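Local coordinates for amyloid-like protein 1 (Homo sapiens, PDB 3PMR), which probably acts in cell adhesion, binding heparin and forming dimers through its E2 domain, as the amyloid precursor protein does, at the interface of chains A and B. Sequence-based numbering; all coordinates share one arbitrary frame. Chains: chain A/B, Amyloid-like protein 1.

Contact 1: the interface of chains A and B. Residues chain A 144, 148, 173; chain B 42, 46, 49.
The side-chain oxygen of B:Asn46 meets the amide of A:Gln144 by way of water: B:Asn46 OD1 lies 2.8 Å from water 1, and A:Gln144 NE2 lies 3.0 Å from the same water. The angle at the hydrogen of that amide is 134°, so its N-H points well off the line to the water. The side chains cross at about a right angle, their amide planes 88° apart, with NE2 turned toward OD1, and no direct hydrogen bond joins them. A:Gln144 reaches this far because its chain runs out extended, with CG anti to the backbone N (chi1 174°). Next to the amide pair, A:Leu148 CD1 lies 3.9 Å from B:Asn46 CB and packs equally on the amide group, near CG and OD1. The same CD1 also touches the carbonyl oxygen B:Met42 O, 3.8 Å away, in a van der Waals contact. On the A:Leu173 side, that leucine, from helix 166-187, crosses B:Met49 at about a right angle, setting its CD1 3.6 Å from B:Met49 CG. An alanine in place of B:Asn46 would probably leave water 1 and the A:Gln144 amide without their mate and open a gap where the lost amide packed on A:Leu148. With leucines on both flanks of a bridged pair of amides, the site lays helix 26-56 of chain B across helices 126-157 and 166-187 of chain A, helping to hold the E2 dimer together.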
# COMPACT_ATOMS: atom_id res chain seq x y z
N GLN A 144 20.53 1.77 -4.66
CA GLN A 144 20.75 2.10 -3.26
C GLN A 144 19.42 2.46 -2.57
O GLN A 144 19.14 2.00 -1.47
CB GLN A 144 21.72 3.27 -3.12
CG GLN A 144 21.88 3.74 -1.69
CD GLN A 144 22.66 5.03 -1.59
OE1 GLN A 144 22.38 5.98 -2.32
NE2 GLN A 144 23.62 5.07 -0.69
N LEU A 148 17.48 0.66 0.63
CA LEU A 148 17.08 1.42 1.81
C LEU A 148 15.56 1.37 2.02
O LEU A 148 15.09 1.14 3.13
CB LEU A 148 17.52 2.89 1.67
CG LEU A 148 19.01 3.20 1.64
CD1 LEU A 148 19.21 4.67 1.29
CD2 LEU A 148 19.63 2.89 2.97
N LEU A 173 24.74 -2.27 0.57
CA LEU A 173 25.08 -0.86 0.45
C LEU A 173 26.59 -0.70 0.18
O LEU A 173 26.98 0.14 -0.62
CB LEU A 173 24.65 -0.10 1.70
CG LEU A 173 23.12 0.05 1.84
CD1 LEU A 173 22.76 0.71 3.17
CD2 LEU A 173 22.60 0.90 0.67
N MET B 42 14.72 6.79 5.23
CA MET B 42 15.72 6.23 4.32
C MET B 42 17.06 6.95 4.52
O MET B 42 18.10 6.30 4.56
CB MET B 42 15.24 6.36 2.86
CG MET B 42 14.21 5.29 2.48
SD MET B 42 13.44 5.61 0.88
CE MET B 42 14.89 5.56 -0.19
N ASN B 46 20.56 5.32 5.95
CA ASN B 46 21.76 5.42 5.18
C ASN B 46 22.91 6.01 6.03
O ASN B 46 24.00 5.49 6.02
CB ASN B 46 21.52 6.26 3.93
CG ASN B 46 22.63 6.09 2.92
OD1 ASN B 46 22.94 4.97 2.50
ND2 ASN B 46 23.25 7.19 2.53
N MET B 49 24.13 3.39 8.39
CA MET B 49 24.85 2.33 7.69
C MET B 49 26.25 2.79 7.31
O MET B 49 27.20 2.01 7.35
CB MET B 49 24.08 1.88 6.44
CG MET B 49 22.80 1.06 6.73
SD MET B 49 23.11 -0.60 7.41
CE MET B 49 21.43 -1.17 7.75
O HOH W 1 25.28 3.82 1.43

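Contact 2: the interface of chains A and B. Residues chain A 45, 49, 78-79, 82; chain B 151, 159, 162-163, 166.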
# COMPACT_ATOMS: atom_id res chain seq x y z
N ILE A 45 -16.27 -12.28 -1.16
CA ILE A 45 -16.55 -12.20 0.28
C ILE A 45 -17.98 -11.74 0.52
O ILE A 45 -18.68 -12.28 1.36
CB ILE A 45 -15.60 -11.22 0.99
CG1 ILE A 45 -14.18 -11.80 1.07
CG2 ILE A 45 -16.13 -10.90 2.38
CD1 ILE A 45 -13.16 -10.87 1.72
N MET A 49 -21.10 -13.55 2.51
CA MET A 49 -21.75 -12.86 3.62
C MET A 49 -23.27 -12.79 3.42
O MET A 49 -24.04 -12.97 4.35
CB MET A 49 -21.16 -11.44 3.80
CG MET A 49 -19.73 -11.39 4.35
SD MET A 49 -19.54 -12.09 5.99
CE MET A 49 -17.70 -12.02 6.19
N LEU A 78 -15.34 -19.29 4.76
CA LEU A 78 -14.54 -18.07 4.85
C LEU A 78 -13.07 -18.38 5.17
O LEU A 78 -12.17 -17.70 4.67
CB LEU A 78 -15.14 -17.13 5.91
CG LEU A 78 -16.41 -16.42 5.40
CD1 LEU A 78 -17.11 -15.64 6.50
CD2 LEU A 78 -16.01 -15.48 4.27
N GLN A 79 -12.83 -19.40 5.97
CA GLN A 79 -11.48 -19.81 6.33
C GLN A 79 -10.73 -20.20 5.05
O GLN A 79 -9.55 -19.92 4.89
CB GLN A 79 -11.52 -21.00 7.30
CG GLN A 79 -10.17 -21.65 7.60
CD GLN A 79 -9.38 -20.94 8.69
OE1 GLN A 79 -9.84 -20.82 9.83
NE2 GLN A 79 -8.17 -20.49 8.35
N GLU A 82 -10.12 -16.94 2.96
CA GLU A 82 -9.03 -16.15 3.54
C GLU A 82 -7.69 -16.72 3.08
O GLU A 82 -6.77 -15.97 2.76
CB GLU A 82 -9.12 -16.17 5.07
CG GLU A 82 -10.20 -15.27 5.64
CD GLU A 82 -10.63 -15.67 7.05
OE1 GLU A 82 -9.82 -16.31 7.76
OE2 GLU A 82 -11.77 -15.34 7.45
N TYR B 151 -11.50 -6.12 5.57
CA TYR B 151 -11.41 -7.56 5.83
C TYR B 151 -10.50 -8.20 4.78
O TYR B 151 -9.61 -8.99 5.10
CB TYR B 151 -12.83 -8.14 5.76
CG TYR B 151 -12.92 -9.63 5.95
CD1 TYR B 151 -12.28 -10.26 7.02
CD2 TYR B 151 -13.66 -10.41 5.07
CE1 TYR B 151 -12.38 -11.64 7.20
CE2 TYR B 151 -13.77 -11.77 5.24
CZ TYR B 151 -13.13 -12.38 6.29
OH TYR B 151 -13.22 -13.74 6.40
N PRO B 159 -3.57 -13.63 8.27
CA PRO B 159 -4.60 -14.66 8.44
C PRO B 159 -5.24 -14.86 9.82
O PRO B 159 -6.45 -15.07 9.92
CB PRO B 159 -3.89 -15.94 7.97
CG PRO B 159 -2.66 -15.43 7.20
CD PRO B 159 -2.26 -14.26 8.05
N ALA B 162 -7.56 -12.13 10.48
CA ALA B 162 -8.72 -12.22 9.60
C ALA B 162 -9.79 -13.06 10.28
O ALA B 162 -10.94 -12.65 10.43
CB ALA B 162 -8.32 -12.85 8.27
N GLN B 163 -9.38 -14.25 10.71
CA GLN B 163 -10.25 -15.19 11.40
C GLN B 163 -11.00 -14.56 12.59
O GLN B 163 -12.21 -14.73 12.74
CB GLN B 163 -9.39 -16.39 11.83
CG GLN B 163 -10.02 -17.31 12.85
CD GLN B 163 -9.14 -18.53 13.14
OE1 GLN B 163 -7.91 -18.40 13.26
NE2 GLN B 163 -9.76 -19.71 13.25
N ARG B 166 -13.84 -12.07 11.45
CA ARG B 166 -14.87 -12.64 10.59
C ARG B 166 -16.32 -12.35 11.02
O ARG B 166 -17.12 -11.85 10.24
CB ARG B 166 -14.64 -14.15 10.51
CG ARG B 166 -15.08 -14.80 9.23
CD ARG B 166 -14.75 -16.28 9.29
NE ARG B 166 -13.32 -16.56 9.22
CZ ARG B 166 -12.75 -17.64 9.73
NH1 ARG B 166 -13.49 -18.56 10.35
NH2 ARG B 166 -11.44 -17.83 9.61
O HOH W 2 -12.20 -21.19 11.26
O HOH W 3 -7.26 -16.99 7.98
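A:Glu82 and B:Arg166 meet in a side-on salt bridge with two nitrogens on two oxygens: B:Arg166 NE donates to A:Glu82 OE2 at 2.7 Å, and B:Arg166 NH2 donates to A:Glu82 OE1 at 2.9 Å. Both carboxylate oxygens are met on their syn sides, but the groups are not coplanar; the carboxylate and guanidinium planes are turned 40° against each other. The phenol of B:Tyr151 also points its OH at A:Glu82 OE2, its ring nearly perpendicular to the carboxylate, though the modelled separation is too short to be trusted. Helices 26-57 and 64-119 of chain A here meet helices 126-157 and 159-187 of chain B, forming a charged and apolar patch of the E2 dimer interface.

On one flank of this core the packing is apolar. A:Leu78 and the aliphatic stretch of B:Arg166 slide past each other in opposite directions, with A:Leu78 CB 3.5 Å from B:Arg166 CD. The arginine is bent at chi3 (-70°), which swings its guanidinium from that leucine toward the glutamate. A:Ile45 reaches the tyrosine ring with two branches: CG2 sits at the edge, in plane, and CD1 comes 3.4 Å from B:Tyr151 CD2. The methyl end of A:Met49 adds a looser touch near B:Tyr151 CE2.

Further out, A:Gln79, poorly ordered, offers OE1 to B:Arg166 NH2 in a weak bond, while water 2 links that oxygen to B:Arg166 NH1. The same A:Glu82 OE1 that takes B:Arg166 NH2 also lies 2.7 Å from water 3, which in turn lies 2.8 Å from B:Pro159 O, the backbone carbonyl of a poorly ordered residue.

About 37 Å separates the centres of contact 1 and contact 2 in the copies given, and both belong to one two-fold symmetric interface, so each recurs with the chains exchanged. Two helices serve both with the chains exchanged: the one that starts at residue 26, which gives B:Met49 in contact 1 and A:Met49 in contact 2, and helix 126-157. The twin of contact 1 therefore runs on into contact 2 through A:Met49. Contact 1 is water-bridged and apolar, contact 2 carries the charged pair; repeated at both ends of the two-fold, the combination probably limits rocking of one subunit against the other.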